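Side-chain contacts in signal transduction protein PmrD (Escherichia coli, PDB 4HN7), which interacts with phosphorylated BasR to mediate induction of BasR-activated genes, bringing about polymyxin resistance in some natural isolates: residues 45-50 with 56-61; 5-10 with 75-80. All blocks are in the same frame, centred on the assembly; numbering follows the deposited sequence.

How the contacts relate
Near the N terminus, strand 3-9 supplies residues 5-10 of contact 2; their partner, residues 75-80 of helix 74-84, comes only after the whole barrel has been built, so contact 2 closes a loop around nearly the entire fold. Contact 1 is nested inside that loop and is far more local, joining strand 45-50 to the turn that follows strand 53-56. The centres lie about 21 Å apart, on opposite sides of the chain's centre. Strands 3-9 and 45-50 are nonetheless neighbours in the barrel sheet, where V5 packs on L46. Contact 2 ties the C-terminal helix to the barrel, whereas contact 1 lies close to the second subunit.

Contact 1. Residues 45-50 with 56-61; sequences LLSPLQ and INREKL
L46 and I56 form an antiparallel, non-hydrogen-bonded pair, their CA atoms 4.8 Å apart, in the beta hairpin of strands 45-50 and 53-56, part of PmrD's closed antiparallel barrel. Beyond this pair the second strand leaves through a type I' turn from I56 to E59, with N57 and R58 in left-handed backbone conformations and E59 N bonded to I56 O. N57 holds L45 by two hydrogen bonds: its backbone N gives a straight bond of 2.6 Å to L45 O, in the carbonyl plane, and its side-chain OD1 accepts L45 N at 3.0 Å, with the donor tilted 29° from the amide carbonyl plane. With CG beside its own backbone N (chi1 -65°), the N57 amide folds back to the strand although CB points away from it. The side chains of L46 and I56 lie side by side, pointing the same way, and L46 CD2 meets I56 CG1 at 3.8 Å; both also pack on V64 of strand 63-71. The L45 side chain runs obliquely across the bent R58 chain, its CD2 3.8 Å from R58 CD, while S47 lies alongside, OG nearest R58 CG and CB at the guanidinium edge, near its plane. The charge of R58 is met through NH1 by E2. Farther along, L49 lies across K60, its methyls meeting different parts: CD1 is 4.0 Å from K60 O, and CD2 equally far from K60 NZ, the ammonium that hydrogen-bonds to Q50 OE1 of the second subunit.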
loop_
_atom_site.group_PDB
_atom_site.type_symbol
_atom_site.label_atom_id
_atom_site.label_comp_id
_atom_site.label_asym_id
_atom_site.label_seq_id
_atom_site.Cartn_x
_atom_site.Cartn_y
_atom_site.Cartn_z
ATOM N N LEU A 45 1.234 -14.858 1.642
ATOM C CA LEU A 45 -0.191 -14.769 1.665
ATOM C C LEU A 45 -0.553 -13.391 1.087
ATOM O O LEU A 45 -0.011 -12.373 1.506
ATOM C CB LEU A 45 -0.676 -14.816 3.108
ATOM C CG LEU A 45 -2.152 -14.646 3.432
ATOM C CD1 LEU A 45 -2.857 -15.909 3.119
ATOM C CD2 LEU A 45 -2.346 -14.329 4.889
ATOM N N LEU A 46 -1.517 -13.371 0.173
ATOM C CA LEU A 46 -2.143 -12.118 -0.278
ATOM C C LEU A 46 -3.575 -12.019 0.186
ATOM O O LEU A 46 -4.354 -12.887 -0.119
ATOM C CB LEU A 46 -2.149 -12.052 -1.791
ATOM C CG LEU A 46 -0.763 -12.100 -2.386
ATOM C CD1 LEU A 46 -0.962 -12.383 -3.838
ATOM C CD2 LEU A 46 -0.021 -10.803 -2.179
ATOM N N SER A 47 -3.930 -10.957 0.888
ATOM C CA SER A 47 -5.246 -10.857 1.474
ATOM C C SER A 47 -5.898 -9.658 0.875
ATOM O O SER A 47 -5.268 -8.625 0.769
ATOM C CB SER A 47 -5.092 -10.677 2.964
ATOM O OG SER A 47 -3.712 -10.914 3.313
ATOM N N PRO A 48 -7.171 -9.775 0.493
ATOM C CA PRO A 48 -7.928 -8.671 -0.082
ATOM C C PRO A 48 -8.021 -7.482 0.819
ATOM O O PRO A 48 -8.266 -7.665 1.977
ATOM C CB PRO A 48 -9.309 -9.247 -0.249
ATOM C CG PRO A 48 -9.358 -10.334 0.731
ATOM C CD PRO A 48 -8.017 -10.938 0.744
ATOM N N LEU A 49 -7.768 -6.293 0.285
ATOM C CA LEU A 49 -8.143 -5.004 0.905
ATOM C C LEU A 49 -9.400 -4.390 0.253
ATOM O O LEU A 49 -10.379 -4.017 0.904
ATOM C CB LEU A 49 -7.029 -3.961 0.728
ATOM C CG LEU A 49 -5.796 -4.141 1.593
ATOM C CD1 LEU A 49 -4.705 -3.157 1.241
ATOM C CD2 LEU A 49 -6.191 -3.977 3.041
ATOM N N GLN A 50 -9.322 -4.274 -1.051
ATOM C CA GLN A 50 -10.259 -3.556 -1.853
ATOM C C GLN A 50 -10.284 -4.265 -3.230
ATOM O O GLN A 50 -9.913 -5.459 -3.342
ATOM C CB GLN A 50 -9.793 -2.122 -1.924
ATOM C CG GLN A 50 -10.307 -1.380 -3.113
ATOM C CD GLN A 50 -10.144 0.072 -2.952
ATOM O OE1 GLN A 50 -9.590 0.714 -3.824
ATOM N NE2 GLN A 50 -10.609 0.611 -1.836
ATOM N N ILE A 56 0.336 -8.068 1.408
ATOM C CA ILE A 56 1.239 -9.200 1.494
ATOM C C ILE A 56 1.383 -9.552 2.960
ATOM O O ILE A 56 1.780 -8.715 3.772
ATOM C CB ILE A 56 2.612 -8.848 0.846
ATOM C CG1 ILE A 56 2.421 -8.366 -0.607
ATOM C CG2 ILE A 56 3.562 -10.051 0.853
ATOM C CD1 ILE A 56 3.500 -7.404 -1.064
ATOM N N ASN A 57 1.036 -10.776 3.315
ATOM C CA ASN A 57 1.243 -11.284 4.709
ATOM C C ASN A 57 0.580 -10.356 5.729
ATOM O O ASN A 57 1.111 -10.019 6.795
ATOM C CB ASN A 57 2.716 -11.417 5.016
ATOM C CG ASN A 57 3.388 -12.448 4.190
ATOM O OD1 ASN A 57 2.790 -13.436 3.770
ATOM N ND2 ASN A 57 4.645 -12.216 3.927
ATOM N N ARG A 58 -0.602 -9.928 5.347
ATOM C CA ARG A 58 -1.466 -9.158 6.152
ATOM C C ARG A 58 -0.861 -7.855 6.570
ATOM O O ARG A 58 -1.345 -7.245 7.498
ATOM C CB ARG A 58 -1.948 -10.008 7.303
ATOM C CG ARG A 58 -3.316 -10.589 7.003
ATOM C CD ARG A 58 -3.604 -11.943 7.603
ATOM N NE ARG A 58 -4.766 -11.842 8.500
ATOM C CZ ARG A 58 -6.025 -11.640 8.127
ATOM N NH1 ARG A 58 -6.350 -11.532 6.838
ATOM N NH2 ARG A 58 -6.969 -11.557 9.070
ATOM N N GLU A 59 0.151 -7.389 5.842
ATOM C CA GLU A 59 0.703 -6.060 6.046
ATOM C C GLU A 59 0.051 -5.055 5.138
ATOM O O GLU A 59 0.453 -4.937 4.017
ATOM C CB GLU A 59 2.169 -6.069 5.718
ATOM C CG GLU A 59 2.958 -6.875 6.695
ATOM C CD GLU A 59 4.415 -6.694 6.471
ATOM O OE1 GLU A 59 5.045 -7.654 5.949
ATOM O OE2 GLU A 59 4.889 -5.570 6.776
ATOM N N LYS A 60 -0.921 -4.305 5.648
ATOM C CA LYS A 60 -1.744 -3.377 4.847
ATOM C C LYS A 60 -0.933 -2.381 4.050
ATOM O O LYS A 60 -1.354 -1.936 2.980
ATOM C CB LYS A 60 -2.650 -2.578 5.754
ATOM C CG LYS A 60 -3.804 -3.369 6.295
ATOM C CD LYS A 60 -4.563 -2.532 7.305
ATOM C CE LYS A 60 -5.560 -3.386 8.053
ATOM N NZ LYS A 60 -6.270 -4.230 7.065
ATOM N N LEU A 61 0.217 -2.032 4.599
ATOM C CA LEU A 61 1.165 -1.118 3.991
ATOM C C LEU A 61 1.938 -1.711 2.831
ATOM O O LEU A 61 2.649 -0.979 2.144
ATOM C CB LEU A 61 2.178 -0.685 5.044
ATOM C CG LEU A 61 2.252 0.778 5.456
ATOM C CD1 LEU A 61 0.906 1.460 5.384
ATOM C CD2 LEU A 61 2.841 0.856 6.842
#

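Contact 2. Residues 5-10 with 75-80; sequences VKKSCC and DEWERQ
The C-terminal helix 74-84 packs against strand 3-9 of the closed barrel here, and a tryptophan from the helix is held between a lysine and a disulfide cysteine of that strand. Strand and helix run roughly parallel, the axes of the two short segments approaching to 10.7 Å at 23°, and the W77 indole bridges the gap. K7 lies over one face of its six-membered ring. The lysine CB sits 3.6 Å from W77 CZ2, and its CD stands almost on the ring normal, 3.9 Å from the centroid, a CH-pi contact over the face. The bend at the last torsion (chi4 -89°) keeps the ammonium above the same face, nearer the CE3-CZ3 rim: NZ is 4.5 Å from the same centroid, an off-centre cation-pi contact. On the other side of the ring plane comes C9, whose CB approaches W77 CZ2 at 3.9 Å and whose SG makes an oblique sulfur-aromatic contact, 4.7 Å from the ring centroid. The CB of S8 points away from the helix, but its carbonyl O reaches the ring edge near the plane, 3.8 Å from W77 CH2. Y72 also touches both K7 and W77, while I31 of strand 29-35 touches W77. C9 SG is bonded to C81 SG, one turn beyond W77 on the same helix, so the packing is reinforced covalently. K6 and K7 both lie opposite M20 in a classic beta bulge. With methylene and ammonium on one side of the indole and cysteine sulfur on the other, the helix is held to strand 3-9 by dispersion, a probably modest electrostatic pull and the disulfide together.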
loop_
_atom_site.group_PDB
_atom_site.type_symbol
_atom_site.label_atom_id
_atom_site.label_comp_id
_atom_site.label_asym_id
_atom_site.label_seq_id
_atom_site.Cartn_x
_atom_site.Cartn_y
_atom_site.Cartn_z
ATOM N N VAL A 5 0.870 -17.582 -2.587
ATOM C CA VAL A 5 1.697 -17.567 -3.771
ATOM C C VAL A 5 2.451 -18.866 -3.892
ATOM O O VAL A 5 3.338 -19.085 -3.111
ATOM C CB VAL A 5 2.724 -16.473 -3.685
ATOM C CG1 VAL A 5 3.579 -16.450 -4.947
ATOM C CG2 VAL A 5 2.028 -15.149 -3.411
ATOM N N LYS A 6 2.117 -19.704 -4.869
ATOM C CA LYS A 6 2.781 -20.994 -5.081
ATOM C C LYS A 6 3.997 -20.900 -5.962
ATOM O O LYS A 6 4.861 -21.721 -5.825
ATOM C CB LYS A 6 1.844 -22.018 -5.696
ATOM C CG LYS A 6 0.828 -22.639 -4.727
ATOM C CD LYS A 6 1.502 -23.498 -3.668
ATOM C CE LYS A 6 1.009 -24.945 -3.713
ATOM N NZ LYS A 6 2.081 -25.919 -3.311
ATOM N N LYS A 7 4.058 -19.934 -6.867
ATOM C CA LYS A 7 5.188 -19.756 -7.771
ATOM C C LYS A 7 5.244 -18.340 -8.180
ATOM O O LYS A 7 4.219 -17.781 -8.408
ATOM C CB LYS A 7 4.990 -20.471 -9.087
ATOM C CG LYS A 7 4.697 -21.953 -9.056
ATOM C CD LYS A 7 3.923 -22.302 -10.325
ATOM C CE LYS A 7 3.845 -23.795 -10.593
ATOM N NZ LYS A 7 5.009 -24.243 -11.408
ATOM N N SER A 8 6.448 -17.809 -8.378
ATOM C CA SER A 8 6.741 -16.408 -8.785
ATOM C C SER A 8 7.677 -16.359 -10.011
ATOM O O SER A 8 8.344 -17.326 -10.358
ATOM C CB SER A 8 7.341 -15.602 -7.615
ATOM O OG SER A 8 7.744 -14.304 -7.997
ATOM N N CYS A 9 7.689 -15.215 -10.666
ATOM C CA CYS A 9 8.189 -15.068 -12.030
ATOM C C CYS A 9 8.308 -13.559 -12.207
ATOM O O CYS A 9 7.402 -12.798 -11.840
ATOM C CB CYS A 9 7.184 -15.655 -13.041
ATOM S SG CYS A 9 7.884 -16.394 -14.557
ATOM N N CYS A 10 9.423 -13.122 -12.765
ATOM C CA CYS A 10 9.879 -11.769 -12.518
ATOM C C CYS A 10 9.870 -10.928 -13.781
ATOM O O CYS A 10 9.592 -11.425 -14.891
ATOM C CB CYS A 10 11.276 -11.814 -11.888
ATOM S SG CYS A 10 12.276 -13.227 -12.442
ATOM N N ASP A 75 0.661 -24.809 -19.436
ATOM C CA ASP A 75 1.123 -24.067 -20.625
ATOM C C ASP A 75 1.003 -22.550 -20.458
ATOM O O ASP A 75 1.938 -21.811 -20.762
ATOM C CB ASP A 75 0.350 -24.512 -21.898
ATOM C CG ASP A 75 1.031 -25.690 -22.661
ATOM O OD1 ASP A 75 0.993 -26.860 -22.174
ATOM O OD2 ASP A 75 1.580 -25.425 -23.769
ATOM N N GLU A 76 -0.169 -22.113 -19.989
ATOM C CA GLU A 76 -0.477 -20.703 -19.689
ATOM C C GLU A 76 0.506 -20.078 -18.728
ATOM O O GLU A 76 0.752 -18.882 -18.790
ATOM C CB GLU A 76 -1.890 -20.577 -19.108
ATOM C CG GLU A 76 -2.311 -19.195 -18.616
ATOM C CD GLU A 76 -2.435 -18.152 -19.705
ATOM O OE1 GLU A 76 -1.946 -18.383 -20.825
ATOM O OE2 GLU A 76 -3.019 -17.086 -19.431
ATOM N N TRP A 77 1.061 -20.868 -17.823
ATOM C CA TRP A 77 2.114 -20.330 -16.997
ATOM C C TRP A 77 3.294 -20.010 -17.926
ATOM O O TRP A 77 3.777 -18.889 -17.922
ATOM C CB TRP A 77 2.458 -21.203 -15.750
ATOM C CG TRP A 77 2.921 -20.318 -14.633
ATOM C CD1 TRP A 77 2.240 -19.247 -14.057
ATOM C CD2 TRP A 77 4.168 -20.344 -14.030
ATOM N NE1 TRP A 77 3.018 -18.620 -13.127
ATOM C CE2 TRP A 77 4.212 -19.273 -13.092
ATOM C CE3 TRP A 77 5.263 -21.160 -14.175
ATOM C CZ2 TRP A 77 5.296 -19.028 -12.320
ATOM C CZ3 TRP A 77 6.363 -20.913 -13.405
ATOM C CH2 TRP A 77 6.373 -19.859 -12.477
ATOM N N GLU A 78 3.710 -20.925 -18.798
ATOM C CA GLU A 78 4.814 -20.576 -19.703
ATOM C C GLU A 78 4.430 -19.530 -20.739
ATOM O O GLU A 78 5.191 -18.613 -20.974
ATOM C CB GLU A 78 5.485 -21.776 -20.353
ATOM C CG GLU A 78 6.931 -21.464 -20.796
ATOM C CD GLU A 78 7.722 -20.523 -19.852
ATOM O OE1 GLU A 78 7.707 -20.726 -18.615
ATOM O OE2 GLU A 78 8.380 -19.567 -20.341
ATOM N N ARG A 79 3.252 -19.611 -21.327
ATOM C CA ARG A 79 2.740 -18.455 -22.073
ATOM C C ARG A 79 2.922 -17.105 -21.344
ATOM O O ARG A 79 3.198 -16.090 -21.984
ATOM C CB ARG A 79 1.254 -18.630 -22.364
ATOM C CG ARG A 79 0.931 -19.380 -23.647
ATOM C CD ARG A 79 -0.556 -19.293 -23.996
ATOM N NE ARG A 79 -1.015 -17.909 -24.188
ATOM C CZ ARG A 79 -1.136 -17.272 -25.361
ATOM N NH1 ARG A 79 -0.844 -17.860 -26.527
ATOM N NH2 ARG A 79 -1.565 -16.017 -25.367
ATOM N N GLN A 80 2.743 -17.099 -20.015
ATOM C CA GLN A 80 2.703 -15.861 -19.194
ATOM C C GLN A 80 4.047 -15.445 -18.582
ATOM O O GLN A 80 4.288 -14.251 -18.332
ATOM C CB GLN A 80 1.683 -16.033 -18.078
ATOM C CG GLN A 80 0.337 -15.491 -18.437
ATOM C CD GLN A 80 0.451 -14.016 -18.739
ATOM O OE1 GLN A 80 0.997 -13.236 -17.944
ATOM N NE2 GLN A 80 -0.029 -13.626 -19.902
#